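Local atomic coordinates of phytanoyl-CoA dioxygenase (Streptomyces malaysiense, PDB entry 6ZYL), a protein that catalyses the beta-hydroxylation of thioholgamide as the non-heme monooxygenase ThoJ, and is probably dependent on iron and 2-oxoglutarate. Residues E30-D35 with V211-M216; F37-N42 with V202-G207; P77-V82 with W110-F115; P118-S123 with Q224-R229. One frame throughout, in Å; residues are numbered along the deposited sequence.

Contact 1: residues E30-D35 with V211-M216; sequences ERFRTD and VHHLAM
Phe32 of helix 28-35 points its ring at the backbone of Val211 to His213, where strand 209-212 ends. With CG anti to the backbone N (chi1 178°), the ring stands out from the helix and CB itself stays clear of the strand. CD1 meets Val211 O edge-on at 3.9 Å, and CE1 goes deeper, to 3.5 Å from His213 N and 4.1 Å from Val211 CG1. CZ at the tip reaches His213 CB at 4.2 Å, while CE2 lies against one face of the Arg33 guanidinium. In the double-stranded beta-helix fold of this dioxygenase family, the N-terminal helix here flanks the major sheet, and Leu102 of helix 93-103 and Ala144 of strand 143-149 also pack on the ring. With only the methyl of an alanine here, a gap would probably open beside the His212-His213 peptide, and the Arg33 guanidinium would lose the ring edge against its face. Arg33 crosses His213 at about a right angle, NH1 at the imidazole edge and the planes 72° apart; NH2 bonds to Gln141 O, His213 NE2 to Gln140 O. Closing the type I turn from His213, Met216 brings its methyl CE to 3.1 Å from Asp35 O.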
loop_
_atom_site.group_PDB
_atom_site.type_symbol
_atom_site.label_atom_id
_atom_site.label_comp_id
_atom_site.label_asym_id
_atom_site.label_seq_id
_atom_site.Cartn_x
_atom_site.Cartn_y
_atom_site.Cartn_z
ATOM N N GLU A 30 2.557 -16.352 -12.194
ATOM C CA GLU A 30 2.365 -16.215 -13.635
ATOM C C GLU A 30 1.293 -15.178 -13.946
ATOM O O GLU A 30 1.465 -14.336 -14.836
ATOM C CB GLU A 30 2.000 -17.569 -14.247
ATOM C CG GLU A 30 2.216 -17.640 -15.751
ATOM C CD GLU A 30 1.332 -18.676 -16.423
ATOM O OE1 GLU A 30 1.022 -18.507 -17.621
ATOM O OE2 GLU A 30 0.950 -19.659 -15.754
ATOM N N ARG A 31 0.172 -15.227 -13.224
ATOM C CA ARG A 31 -0.873 -14.228 -13.420
ATOM C C ARG A 31 -0.360 -12.834 -13.079
ATOM O O ARG A 31 -0.593 -11.871 -13.820
ATOM C CB ARG A 31 -2.096 -14.570 -12.568
ATOM C CG ARG A 31 -2.703 -15.934 -12.847
ATOM C CD ARG A 31 -3.551 -16.406 -11.667
ATOM N NE ARG A 31 -4.570 -15.425 -11.293
ATOM C CZ ARG A 31 -5.331 -15.509 -10.205
ATOM N NH1 ARG A 31 -5.189 -16.531 -9.371
ATOM N NH2 ARG A 31 -6.232 -14.569 -9.947
ATOM N N PHE A 32 0.349 -12.711 -11.954
ATOM C CA PHE A 32 0.874 -11.415 -11.536
ATOM C C PHE A 32 1.794 -10.828 -12.599
ATOM O O PHE A 32 1.686 -9.647 -12.948
ATOM C CB PHE A 32 1.607 -11.564 -10.200
ATOM C CG PHE A 32 2.239 -10.294 -9.704
ATOM C CD1 PHE A 32 1.474 -9.311 -9.102
ATOM C CD2 PHE A 32 3.602 -10.088 -9.833
ATOM C CE1 PHE A 32 2.055 -8.141 -8.644
ATOM C CE2 PHE A 32 4.189 -8.921 -9.379
ATOM C CZ PHE A 32 3.414 -7.947 -8.783
ATOM N N ARG A 33 2.706 -11.643 -13.133
ATOM C CA ARG A 33 3.669 -11.125 -14.099
ATOM C C ARG A 33 3.018 -10.834 -15.446
ATOM O O ARG A 33 3.430 -9.899 -16.142
ATOM C CB ARG A 33 4.825 -12.113 -14.269
ATOM C CG ARG A 33 5.668 -12.309 -13.015
ATOM C CD ARG A 33 6.352 -11.015 -12.584
ATOM N NE ARG A 33 7.055 -11.166 -11.311
ATOM C CZ ARG A 33 7.580 -10.160 -10.615
ATOM N NH1 ARG A 33 7.484 -8.918 -11.066
ATOM N NH2 ARG A 33 8.200 -10.400 -9.468
ATOM N N THR A 34 2.001 -11.610 -15.826
ATOM C CA THR A 34 1.319 -11.360 -17.091
ATOM C C THR A 34 0.420 -10.134 -16.995
ATOM O O THR A 34 0.536 -9.199 -17.796
ATOM C CB THR A 34 0.500 -12.587 -17.503
ATOM O OG1 THR A 34 1.356 -13.731 -17.604
ATOM C CG2 THR A 34 -0.193 -12.347 -18.840
ATOM N N ASP A 35 -0.481 -10.119 -16.012
ATOM C CA ASP A 35 -1.454 -9.041 -15.901
ATOM C C ASP A 35 -0.910 -7.822 -15.173
ATOM O O ASP A 35 -1.420 -6.715 -15.382
ATOM C CB ASP A 35 -2.707 -9.546 -15.177
ATOM C CG ASP A 35 -3.452 -10.609 -15.967
ATOM O OD1 ASP A 35 -3.346 -10.606 -17.210
ATOM O OD2 ASP A 35 -4.141 -11.447 -15.346
ATOM N N VAL A 211 -3.084 -7.751 -5.169
ATOM C CA VAL A 211 -1.649 -7.511 -5.262
ATOM C C VAL A 211 -1.373 -7.000 -6.666
ATOM O O VAL A 211 -1.720 -7.665 -7.648
ATOM C CB VAL A 211 -0.833 -8.782 -4.975
ATOM C CG1 VAL A 211 0.640 -8.432 -4.795
ATOM C CG2 VAL A 211 -1.379 -9.504 -3.755
ATOM N N HIS A 212 -0.762 -5.824 -6.770
ATOM C CA HIS A 212 -0.453 -5.265 -8.076
ATOM C C HIS A 212 0.968 -4.722 -8.119
ATOM O O HIS A 212 1.563 -4.379 -7.093
ATOM C CB HIS A 212 -1.477 -4.171 -8.483
ATOM C CG HIS A 212 -1.457 -2.940 -7.627
ATOM N ND1 HIS A 212 -2.478 -2.623 -6.758
ATOM C CD2 HIS A 212 -0.567 -1.922 -7.550
ATOM C CE1 HIS A 212 -2.206 -1.475 -6.161
ATOM N NE2 HIS A 212 -1.050 -1.031 -6.622
ATOM N N HIS A 213 1.506 -4.707 -9.337
ATOM C CA HIS A 213 2.816 -4.144 -9.629
ATOM C C HIS A 213 2.798 -2.639 -9.400
ATOM O O HIS A 213 1.795 -1.969 -9.655
ATOM C CB HIS A 213 3.171 -4.470 -11.083
ATOM C CG HIS A 213 4.628 -4.376 -11.406
ATOM N ND1 HIS A 213 5.228 -3.196 -11.782
ATOM C CD2 HIS A 213 5.596 -5.323 -11.461
ATOM C CE1 HIS A 213 6.508 -3.411 -12.025
ATOM N NE2 HIS A 213 6.756 -4.694 -11.838
ATOM N N LEU A 214 3.915 -2.105 -8.902
ATOM C CA LEU A 214 3.985 -0.670 -8.652
ATOM C C LEU A 214 3.947 0.150 -9.937
ATOM O O LEU A 214 3.758 1.370 -9.864
ATOM C CB LEU A 214 5.245 -0.331 -7.858
ATOM C CG LEU A 214 5.282 -0.854 -6.419
ATOM C CD1 LEU A 214 6.583 -0.443 -5.735
ATOM C CD2 LEU A 214 4.084 -0.370 -5.617
ATOM N N ALA A 215 4.124 -0.481 -11.097
ATOM C CA ALA A 215 3.956 0.174 -12.387
ATOM C C ALA A 215 2.588 -0.102 -13.000
ATOM O O ALA A 215 2.337 0.287 -14.146
ATOM C CB ALA A 215 5.060 -0.265 -13.353
ATOM N N MET A 216 1.704 -0.779 -12.270
ATOM C CA MET A 216 0.342 -0.989 -12.737
ATOM C C MET A 216 -0.386 0.348 -12.782
ATOM O O MET A 216 -0.458 1.059 -11.773
ATOM C CB MET A 216 -0.389 -1.969 -11.820
ATOM C CG MET A 216 -1.897 -2.025 -12.023
ATOM S SD MET A 216 -2.397 -2.440 -13.704
ATOM C CE MET A 216 -1.374 -3.876 -14.023
#

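Contact 2: residues F37-N42 with V202-G207; sequences FVFPVN and VLLDAG
Phe39 takes a CH-pi contact from Val202: methyl CG1 sits 4.3 Å from the centroid of the ring, only 7° off its normal, so the methyl rests almost squarely on the face. CB of Phe39 already points toward the loop, and with CG between the backbone N and the carbonyl carbon (chi1 75°) the ring presents that face to the Val202 methyl. Its far end also meets loop backbone, CZ lying 4.0 Å from Val202 CA and CE1 the same distance from Leu203 N, which approaches obliquely.

The remaining contacts are apolar and gather on one methyl of Leu204. CD2 touches Phe39 CD1 at 4.0 Å and Pro40 CB at 3.8 Å, bridging two consecutive residues of the strand. The peptide before Pro40 is cis, and both Phe39 and Pro40 direct CB toward the loop, whereas neighbours on a regular strand would alternate.

No hydrogen bond joins the two segments; the polar backbone of each is engaged by other parts of the fold. Val202 O accepts from the hydroxyls of Thr153 and Thr159, while Val41 pairs with Cys209 of strand 209-212. Trp147 of strand 143-149 also packs on Val202 and Leu204. Strand 37-41 is outermost in the major sheet of the double-stranded beta-helix, and residues 202-207, which lead from the four-stranded minor sheet back to strand 209-212, pack on it.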
loop_
_atom_site.group_PDB
_atom_site.type_symbol
_atom_site.label_atom_id
_atom_site.label_comp_id
_atom_site.label_asym_id
_atom_site.label_seq_id
_atom_site.Cartn_x
_atom_site.Cartn_y
_atom_site.Cartn_z
ATOM N N PHE A 37 -1.134 -7.758 -11.923
ATOM C CA PHE A 37 -1.904 -7.810 -10.691
ATOM C C PHE A 37 -2.397 -9.238 -10.526
ATOM O O PHE A 37 -2.311 -10.056 -11.444
ATOM C CB PHE A 37 -3.073 -6.815 -10.710
ATOM C CG PHE A 37 -4.047 -7.040 -11.835
ATOM C CD1 PHE A 37 -4.931 -8.107 -11.806
ATOM C CD2 PHE A 37 -4.081 -6.179 -12.918
ATOM C CE1 PHE A 37 -5.824 -8.315 -12.837
ATOM C CE2 PHE A 37 -4.977 -6.380 -13.952
ATOM C CZ PHE A 37 -5.848 -7.450 -13.911
ATOM N N VAL A 38 -2.934 -9.526 -9.345
ATOM C CA VAL A 38 -3.544 -10.823 -9.079
ATOM C C VAL A 38 -4.510 -10.646 -7.911
ATOM O O VAL A 38 -4.131 -10.136 -6.850
ATOM C CB VAL A 38 -2.471 -11.898 -8.814
ATOM C CG1 VAL A 38 -1.811 -11.704 -7.463
ATOM C CG2 VAL A 38 -3.080 -13.291 -8.951
ATOM N N PHE A 39 -5.773 -11.016 -8.111
ATOM C CA PHE A 39 -6.799 -10.854 -7.088
ATOM C C PHE A 39 -8.003 -11.701 -7.473
ATOM O O PHE A 39 -8.203 -12.001 -8.656
ATOM C CB PHE A 39 -7.209 -9.379 -6.929
ATOM C CG PHE A 39 -8.076 -8.860 -8.045
ATOM C CD1 PHE A 39 -9.453 -9.015 -8.004
ATOM C CD2 PHE A 39 -7.514 -8.207 -9.131
ATOM C CE1 PHE A 39 -10.251 -8.540 -9.027
ATOM C CE2 PHE A 39 -8.308 -7.729 -10.157
ATOM C CZ PHE A 39 -9.678 -7.895 -10.103
ATOM N N PRO A 40 -8.821 -12.116 -6.493
ATOM C CA PRO A 40 -8.560 -11.930 -5.057
ATOM C C PRO A 40 -7.548 -12.952 -4.551
ATOM O O PRO A 40 -7.464 -14.033 -5.121
ATOM C CB PRO A 40 -9.933 -12.154 -4.420
ATOM C CG PRO A 40 -10.591 -13.152 -5.338
ATOM C CD PRO A 40 -10.112 -12.789 -6.739
ATOM N N VAL A 41 -6.762 -12.613 -3.532
ATOM C CA VAL A 41 -6.027 -13.611 -2.765
ATOM C C VAL A 41 -6.536 -13.527 -1.330
ATOM O O VAL A 41 -6.754 -12.431 -0.799
ATOM C CB VAL A 41 -4.493 -13.418 -2.822
ATOM C CG1 VAL A 41 -4.034 -13.162 -4.257
ATOM C CG2 VAL A 41 -4.048 -12.308 -1.902
ATOM N N ASN A 42 -6.768 -14.683 -0.719
ATOM C CA ASN A 42 -7.353 -14.707 0.612
ATOM C C ASN A 42 -6.337 -14.236 1.645
ATOM O O ASN A 42 -5.146 -14.545 1.558
ATOM C CB ASN A 42 -7.854 -16.111 0.943
ATOM C CG ASN A 42 -9.129 -16.461 0.196
ATOM O OD1 ASN A 42 -9.880 -15.578 -0.228
ATOM N ND2 ASN A 42 -9.382 -17.752 0.029
ATOM N N VAL A 202 -11.509 -3.796 -9.341
ATOM C CA VAL A 202 -10.951 -4.611 -8.265
ATOM C C VAL A 202 -12.063 -4.831 -7.243
ATOM O O VAL A 202 -12.290 -4.001 -6.362
ATOM C CB VAL A 202 -9.718 -3.959 -7.638
ATOM C CG1 VAL A 202 -9.096 -4.891 -6.608
ATOM C CG2 VAL A 202 -8.710 -3.599 -8.720
ATOM N N LEU A 203 -12.753 -5.961 -7.362
ATOM C CA LEU A 203 -13.920 -6.277 -6.547
ATOM C C LEU A 203 -13.549 -7.363 -5.550
ATOM O O LEU A 203 -13.179 -8.475 -5.944
ATOM C CB LEU A 203 -15.086 -6.722 -7.428
ATOM C CG LEU A 203 -15.434 -5.734 -8.544
ATOM C CD1 LEU A 203 -16.479 -6.313 -9.484
ATOM C CD2 LEU A 203 -15.911 -4.411 -7.954
ATOM N N LEU A 204 -13.664 -7.043 -4.264
ATOM C CA LEU A 204 -13.171 -7.911 -3.209
ATOM C C LEU A 204 -14.193 -8.034 -2.093
ATOM O O LEU A 204 -14.857 -7.058 -1.737
ATOM C CB LEU A 204 -11.861 -7.366 -2.624
ATOM C CG LEU A 204 -10.695 -7.105 -3.577
ATOM C CD1 LEU A 204 -9.601 -6.315 -2.874
ATOM C CD2 LEU A 204 -10.157 -8.419 -4.107
ATOM N N ASP A 205 -14.310 -9.240 -1.541
ATOM C CA ASP A 205 -14.943 -9.401 -0.243
ATOM C C ASP A 205 -14.063 -8.764 0.828
ATOM O O ASP A 205 -12.833 -8.787 0.739
ATOM C CB ASP A 205 -15.154 -10.879 0.084
ATOM C CG ASP A 205 -16.194 -11.535 -0.803
ATOM O OD1 ASP A 205 -16.915 -10.814 -1.525
ATOM O OD2 ASP A 205 -16.288 -12.779 -0.774
ATOM N N ALA A 206 -14.700 -8.184 1.844
ATOM C CA ALA A 206 -13.953 -7.669 2.985
ATOM C C ALA A 206 -13.043 -8.759 3.535
ATOM O O ALA A 206 -13.480 -9.887 3.781
ATOM C CB ALA A 206 -14.912 -7.178 4.071
ATOM N N GLY A 207 -11.764 -8.424 3.707
ATOM C CA GLY A 207 -10.759 -9.360 4.148
ATOM C C GLY A 207 -9.856 -9.861 3.038
ATOM O O GLY A 207 -8.698 -10.206 3.301
#

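Contact 3: residues P77-V82 with W110-F115; sequences PKIHLV and WSTNLF
Strand 107-117 of the major sheet of the double-stranded beta-helix is met by the loop from Pro77 to Val82, whose touching part runs at 93° to it and centres on Thr112. Thr112 N donates to Pro77 O (2.9 Å, 165°), and Pro77 CA answers with a CA-H...O contact to Thr112 O. The threonine side chain is gripped too: OG1 meets the edge of the His80 imidazole in a 2.9 Å hydrogen bond to ND1. OG1 also lies 2.9 Å from Ile79 N. Further along, Ile79 CD1 packs on Leu114 CG at 3.8 Å, the two side chains crossing at about a right angle.

Lys78 leaves the backbone pointing away from the strand, but its bend at chi2 (-78°) brings NZ back to donate a 3.2 Å hydrogen bond to Trp110 O from above the carbonyl plane. That oxygen also accepts from Arg286, and NZ makes a salt bridge to Glu264, which probably offsets the close approach of the two cations. A methionine in place of Lys78 would probably leave Glu264 without its charged mate and Trp110 O with one donor fewer.

Around this core, helix 84-90 covers Ile79, Thr112 and Leu114, helix 273-295 packs on Pro77, Leu81 and Ser111, and strand 229-237 pairs with strand 107-117 through Asp235 and Ala233.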
loop_
_atom_site.group_PDB
_atom_site.type_symbol
_atom_site.label_atom_id
_atom_site.label_comp_id
_atom_site.label_asym_id
_atom_site.label_seq_id
_atom_site.Cartn_x
_atom_site.Cartn_y
_atom_site.Cartn_z
ATOM N N PRO A 77 3.238 7.175 6.101
ATOM C CA PRO A 77 3.562 5.968 5.340
ATOM C C PRO A 77 4.036 4.814 6.212
ATOM O O PRO A 77 4.566 3.829 5.689
ATOM C CB PRO A 77 4.693 6.443 4.427
ATOM C CG PRO A 77 5.446 7.457 5.307
ATOM C CD PRO A 77 4.443 7.991 6.347
ATOM N N LYS A 78 3.857 4.936 7.525
ATOM C CA LYS A 78 4.415 3.972 8.469
ATOM C C LYS A 78 3.410 3.641 9.568
ATOM O O LYS A 78 3.742 3.591 10.753
ATOM C CB LYS A 78 5.712 4.508 9.076
ATOM C CG LYS A 78 6.778 4.898 8.068
ATOM C CD LYS A 78 7.497 3.674 7.516
ATOM C CE LYS A 78 8.555 4.073 6.497
ATOM N NZ LYS A 78 9.458 2.942 6.147
ATOM N N ILE A 79 2.158 3.397 9.181
ATOM C CA ILE A 79 1.139 3.065 10.172
ATOM C C ILE A 79 1.569 1.851 10.985
ATOM O O ILE A 79 1.378 1.799 12.207
ATOM C CB ILE A 79 -0.220 2.824 9.490
ATOM C CG1 ILE A 79 -0.592 3.991 8.579
ATOM C CG2 ILE A 79 -1.310 2.607 10.537
ATOM C CD1 ILE A 79 -1.804 3.717 7.696
ATOM N N HIS A 80 2.174 0.864 10.322
ATOM C CA HIS A 80 2.537 -0.391 10.966
ATOM C C HIS A 80 3.594 -0.233 12.049
ATOM O O HIS A 80 3.829 -1.186 12.798
ATOM C CB HIS A 80 3.037 -1.379 9.909
ATOM C CG HIS A 80 4.185 -0.864 9.093
ATOM N ND1 HIS A 80 4.047 0.154 8.174
ATOM C CD2 HIS A 80 5.489 -1.228 9.057
ATOM C CE1 HIS A 80 5.216 0.397 7.609
ATOM N NE2 HIS A 80 6.108 -0.428 8.125
ATOM N N LEU A 81 4.243 0.924 12.148
ATOM C CA LEU A 81 5.253 1.128 13.176
ATOM C C LEU A 81 4.670 1.640 14.490
ATOM O O LEU A 81 5.376 1.614 15.506
ATOM C CB LEU A 81 6.324 2.106 12.682
ATOM C CG LEU A 81 7.159 1.677 11.473
ATOM C CD1 LEU A 81 8.303 2.670 11.238
ATOM C CD2 LEU A 81 7.708 0.269 11.629
ATOM N N VAL A 82 3.420 2.085 14.499
ATOM C CA VAL A 82 2.806 2.614 15.722
ATOM C C VAL A 82 1.491 1.944 16.080
ATOM O O VAL A 82 1.075 2.016 17.253
ATOM C CB VAL A 82 2.604 4.140 15.604
ATOM C CG1 VAL A 82 3.938 4.857 15.557
ATOM C CG2 VAL A 82 1.759 4.472 14.379
ATOM N N TRP A 110 7.946 -1.801 3.129
ATOM C CA TRP A 110 8.515 -0.495 2.824
ATOM C C TRP A 110 7.594 0.654 3.206
ATOM O O TRP A 110 8.081 1.725 3.583
ATOM C CB TRP A 110 8.852 -0.419 1.331
ATOM C CG TRP A 110 9.544 0.841 0.920
ATOM C CD1 TRP A 110 10.866 1.141 1.080
ATOM C CD2 TRP A 110 8.951 1.968 0.271
ATOM N NE1 TRP A 110 11.131 2.390 0.571
ATOM C CE2 TRP A 110 9.971 2.919 0.069
ATOM C CE3 TRP A 110 7.654 2.268 -0.156
ATOM C CZ2 TRP A 110 9.734 4.149 -0.540
ATOM C CZ3 TRP A 110 7.420 3.488 -0.761
ATOM C CH2 TRP A 110 8.456 4.415 -0.947
ATOM N N SER A 111 6.278 0.461 3.124
ATOM C CA SER A 111 5.338 1.495 3.535
ATOM C C SER A 111 3.963 0.875 3.735
ATOM O O SER A 111 3.688 -0.234 3.271
ATOM C CB SER A 111 5.260 2.624 2.502
ATOM O OG SER A 111 4.324 2.312 1.484
ATOM N N THR A 112 3.106 1.607 4.445
ATOM C CA THR A 112 1.690 1.283 4.544
ATOM C C THR A 112 0.880 2.545 4.291
ATOM O O THR A 112 1.318 3.658 4.603
ATOM C CB THR A 112 1.311 0.685 5.911
ATOM O OG1 THR A 112 1.832 1.495 6.970
ATOM C CG2 THR A 112 1.849 -0.739 6.036
ATOM N N ASN A 113 -0.305 2.361 3.715
ATOM C CA ASN A 113 -1.188 3.462 3.364
ATOM C C ASN A 113 -2.620 3.085 3.698
ATOM O O ASN A 113 -3.045 1.954 3.448
ATOM C CB ASN A 113 -1.105 3.807 1.867
ATOM C CG ASN A 113 0.051 4.722 1.539
ATOM O OD1 ASN A 113 -0.066 5.945 1.620
ATOM N ND2 ASN A 113 1.176 4.135 1.155
ATOM N N LEU A 114 -3.361 4.034 4.260
ATOM C CA LEU A 114 -4.809 3.931 4.378
ATOM C C LEU A 114 -5.425 4.723 3.231
ATOM O O LEU A 114 -5.187 5.928 3.110
ATOM C CB LEU A 114 -5.298 4.460 5.725
ATOM C CG LEU A 114 -5.528 3.417 6.817
ATOM C CD1 LEU A 114 -5.815 4.115 8.145
ATOM C CD2 LEU A 114 -6.656 2.465 6.455
ATOM N N PHE A 115 -6.183 4.042 2.379
ATOM C CA PHE A 115 -6.904 4.668 1.271
ATOM C C PHE A 115 -8.389 4.562 1.600
ATOM O O PHE A 115 -8.996 3.499 1.442
ATOM C CB PHE A 115 -6.564 3.999 -0.057
ATOM C CG PHE A 115 -5.136 4.192 -0.484
ATOM C CD1 PHE A 115 -4.567 5.457 -0.507
ATOM C CD2 PHE A 115 -4.362 3.110 -0.863
ATOM C CE1 PHE A 115 -3.255 5.636 -0.899
ATOM C CE2 PHE A 115 -3.049 3.281 -1.257
ATOM C CZ PHE A 115 -2.495 4.547 -1.276
#

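Contact 4: residues P118-S123 with Q224-R229; sequences PAYSGS and QTDTGR
Tyr120 lays its ring over the backbone of Thr225 and Asp226, the chief meeting of two surface loops. Thr225 O lies over the centre of one face, 3.5 Å above the ring plane, and the same oxygen accepts a hydrogen bond from Tyr120 N (3.0 Å), bent at the hydrogen (136°). One carbonyl is thus held by the backbone and roofed by the side chain of a single residue. CE1 of the ring passes 3.5 Å from Gln224 O, which approaches obliquely.

Asp226 runs alongside the tyrosine, pointing the same way, with CB 3.3 Å from Tyr120 OH and the carboxylate turned 66° from the ring. Thr227 OG1 donates to Asp226 OD1 from above the carboxylate plane, which helps fix its rotation.

Ala119 packs on the backbone of the second loop: its CB presses on Asp226 C at 3.3 Å, and its CA comes equally near Thr225 O. Ala119 and Tyr120 are the central residues of a type II turn from Pro118 to Ser121, Tyr120 adopting left-handed helical angles. At the start of the turn, Pro118 CA passes 4.0 Å from Gly228 CA, where a side chain would probably be crowded against Pro118.

Asn223 steadies the second loop, bonding to Thr225 OG1 and Thr227 O. The first loop leaves strand 107-117 and the second leads into strand 229-237, antiparallel neighbours in the major sheet, joined at this end by backbone bonding between Arg117 and Arg229.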
loop_
_atom_site.group_PDB
_atom_site.type_symbol
_atom_site.label_atom_id
_atom_site.label_comp_id
_atom_site.label_asym_id
_atom_site.label_seq_id
_atom_site.Cartn_x
_atom_site.Cartn_y
_atom_site.Cartn_z
ATOM N N PRO A 118 -14.736 8.114 1.610
ATOM C CA PRO A 118 -15.926 8.163 2.467
ATOM C C PRO A 118 -17.206 8.164 1.645
ATOM O O PRO A 118 -17.205 8.310 0.420
ATOM C CB PRO A 118 -15.768 9.466 3.258
ATOM C CG PRO A 118 -14.781 10.288 2.497
ATOM C CD PRO A 118 -14.011 9.398 1.560
ATOM N N ALA A 119 -18.318 7.996 2.358
ATOM C CA ALA A 119 -19.628 7.973 1.726
ATOM C C ALA A 119 -19.844 9.225 0.886
ATOM O O ALA A 119 -19.496 10.336 1.293
ATOM C CB ALA A 119 -20.722 7.862 2.790
ATOM N N TYR A 120 -20.412 9.029 -0.302
ATOM C CA TYR A 120 -20.812 10.130 -1.177
ATOM C C TYR A 120 -19.671 11.121 -1.397
ATOM O O TYR A 120 -19.869 12.338 -1.406
ATOM C CB TYR A 120 -22.042 10.846 -0.615
ATOM C CG TYR A 120 -23.235 9.946 -0.385
ATOM C CD1 TYR A 120 -23.815 9.250 -1.436
ATOM C CD2 TYR A 120 -23.780 9.793 0.883
ATOM C CE1 TYR A 120 -24.904 8.428 -1.232
ATOM C CE2 TYR A 120 -24.871 8.974 1.097
ATOM C CZ TYR A 120 -25.428 8.293 0.036
ATOM O OH TYR A 120 -26.513 7.474 0.242
ATOM N N SER A 121 -18.464 10.594 -1.582
ATOM C CA SER A 121 -17.308 11.404 -1.945
ATOM C C SER A 121 -17.209 11.445 -3.466
ATOM O O SER A 121 -17.032 10.404 -4.108
ATOM C CB SER A 121 -16.032 10.830 -1.336
ATOM O OG SER A 121 -15.574 9.727 -2.095
ATOM N N GLY A 122 -17.316 12.639 -4.037
ATOM C CA GLY A 122 -17.448 12.797 -5.468
ATOM C C GLY A 122 -16.166 12.925 -6.260
ATOM O O GLY A 122 -16.228 13.231 -7.455
ATOM N N SER A 123 -15.011 12.687 -5.652
ATOM C CA SER A 123 -13.743 12.895 -6.333
ATOM C C SER A 123 -13.307 11.639 -7.078
ATOM O O SER A 123 -13.666 10.516 -6.715
ATOM C CB SER A 123 -12.660 13.307 -5.334
ATOM O OG SER A 123 -12.372 12.253 -4.432
ATOM N N GLN A 224 -20.183 6.239 -4.471
ATOM C CA GLN A 224 -21.564 6.653 -4.676
ATOM C C GLN A 224 -22.512 6.115 -3.615
ATOM O O GLN A 224 -23.725 6.323 -3.728
ATOM C CB GLN A 224 -22.049 6.195 -6.054
ATOM C CG GLN A 224 -21.121 6.557 -7.196
ATOM C CD GLN A 224 -21.540 5.919 -8.514
ATOM O OE1 GLN A 224 -22.705 5.980 -8.902
ATOM N NE2 GLN A 224 -20.587 5.307 -9.207
ATOM N N THR A 225 -21.999 5.435 -2.597
ATOM C CA THR A 225 -22.822 4.784 -1.592
ATOM C C THR A 225 -22.749 5.538 -0.271
ATOM O O THR A 225 -21.948 6.459 -0.088
ATOM C CB THR A 225 -22.388 3.327 -1.392
ATOM O OG1 THR A 225 -21.209 3.283 -0.578
ATOM C CG2 THR A 225 -22.103 2.662 -2.733
ATOM N N ASP A 226 -23.604 5.118 0.661
ATOM C CA ASP A 226 -23.702 5.743 1.972
ATOM C C ASP A 226 -22.679 5.213 2.966
ATOM O O ASP A 226 -22.722 5.606 4.136
ATOM C CB ASP A 226 -25.112 5.537 2.537
ATOM C CG ASP A 226 -25.423 4.073 2.820
ATOM O OD1 ASP A 226 -24.625 3.198 2.421
ATOM O OD2 ASP A 226 -26.470 3.794 3.443
ATOM N N THR A 227 -21.768 4.342 2.540
ATOM C CA THR A 227 -20.819 3.701 3.440
ATOM C C THR A 227 -19.405 3.908 2.924
ATOM O O THR A 227 -19.143 3.750 1.726
ATOM C CB THR A 227 -21.123 2.207 3.580
ATOM O OG1 THR A 227 -22.457 2.034 4.077
ATOM C CG2 THR A 227 -20.141 1.543 4.532
ATOM N N GLY A 228 -18.498 4.262 3.831
ATOM C CA GLY A 228 -17.126 4.501 3.441
ATOM C C GLY A 228 -16.428 3.233 2.989
ATOM O O GLY A 228 -16.739 2.127 3.430
ATOM N N ARG A 229 -15.462 3.409 2.091
ATOM C CA ARG A 229 -14.659 2.322 1.544
ATOM C C ARG A 229 -13.260 2.418 2.136
ATOM O O ARG A 229 -12.580 3.434 1.958
ATOM C CB ARG A 229 -14.619 2.407 0.018
ATOM C CG ARG A 229 -13.891 1.275 -0.675
ATOM C CD ARG A 229 -13.000 1.817 -1.786
ATOM N NE ARG A 229 -11.738 2.326 -1.257
ATOM C CZ ARG A 229 -10.702 2.691 -2.003
ATOM N NH1 ARG A 229 -10.767 2.611 -3.324
ATOM N NH2 ARG A 229 -9.593 3.134 -1.424
#

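In the fold
Contacts 1 and 2 adjoin, their centres 13 Å apart: strand 37-41 follows helix 28-35 directly, and Val211 O of contact 1 is 2.8 Å from Val38 N of contact 2, a probable hydrogen bond between neighbouring strands. Contact 3 reaches the same sheet on strand 107-117, about 21 Å from contact 1 between centres. It meets contact 4 where Phe115 O lies 2.9 Å from Arg229 NH2. Arg229 also binds a tartaric acid molecule, probably from the crystallisation liquor, and the His212 side chain of contact 1 lies about 6 Å from bound tartaric acid. This is consistent with a pocket for 2-oxoglutarate, whose carboxylate family members commonly bind through an arginine.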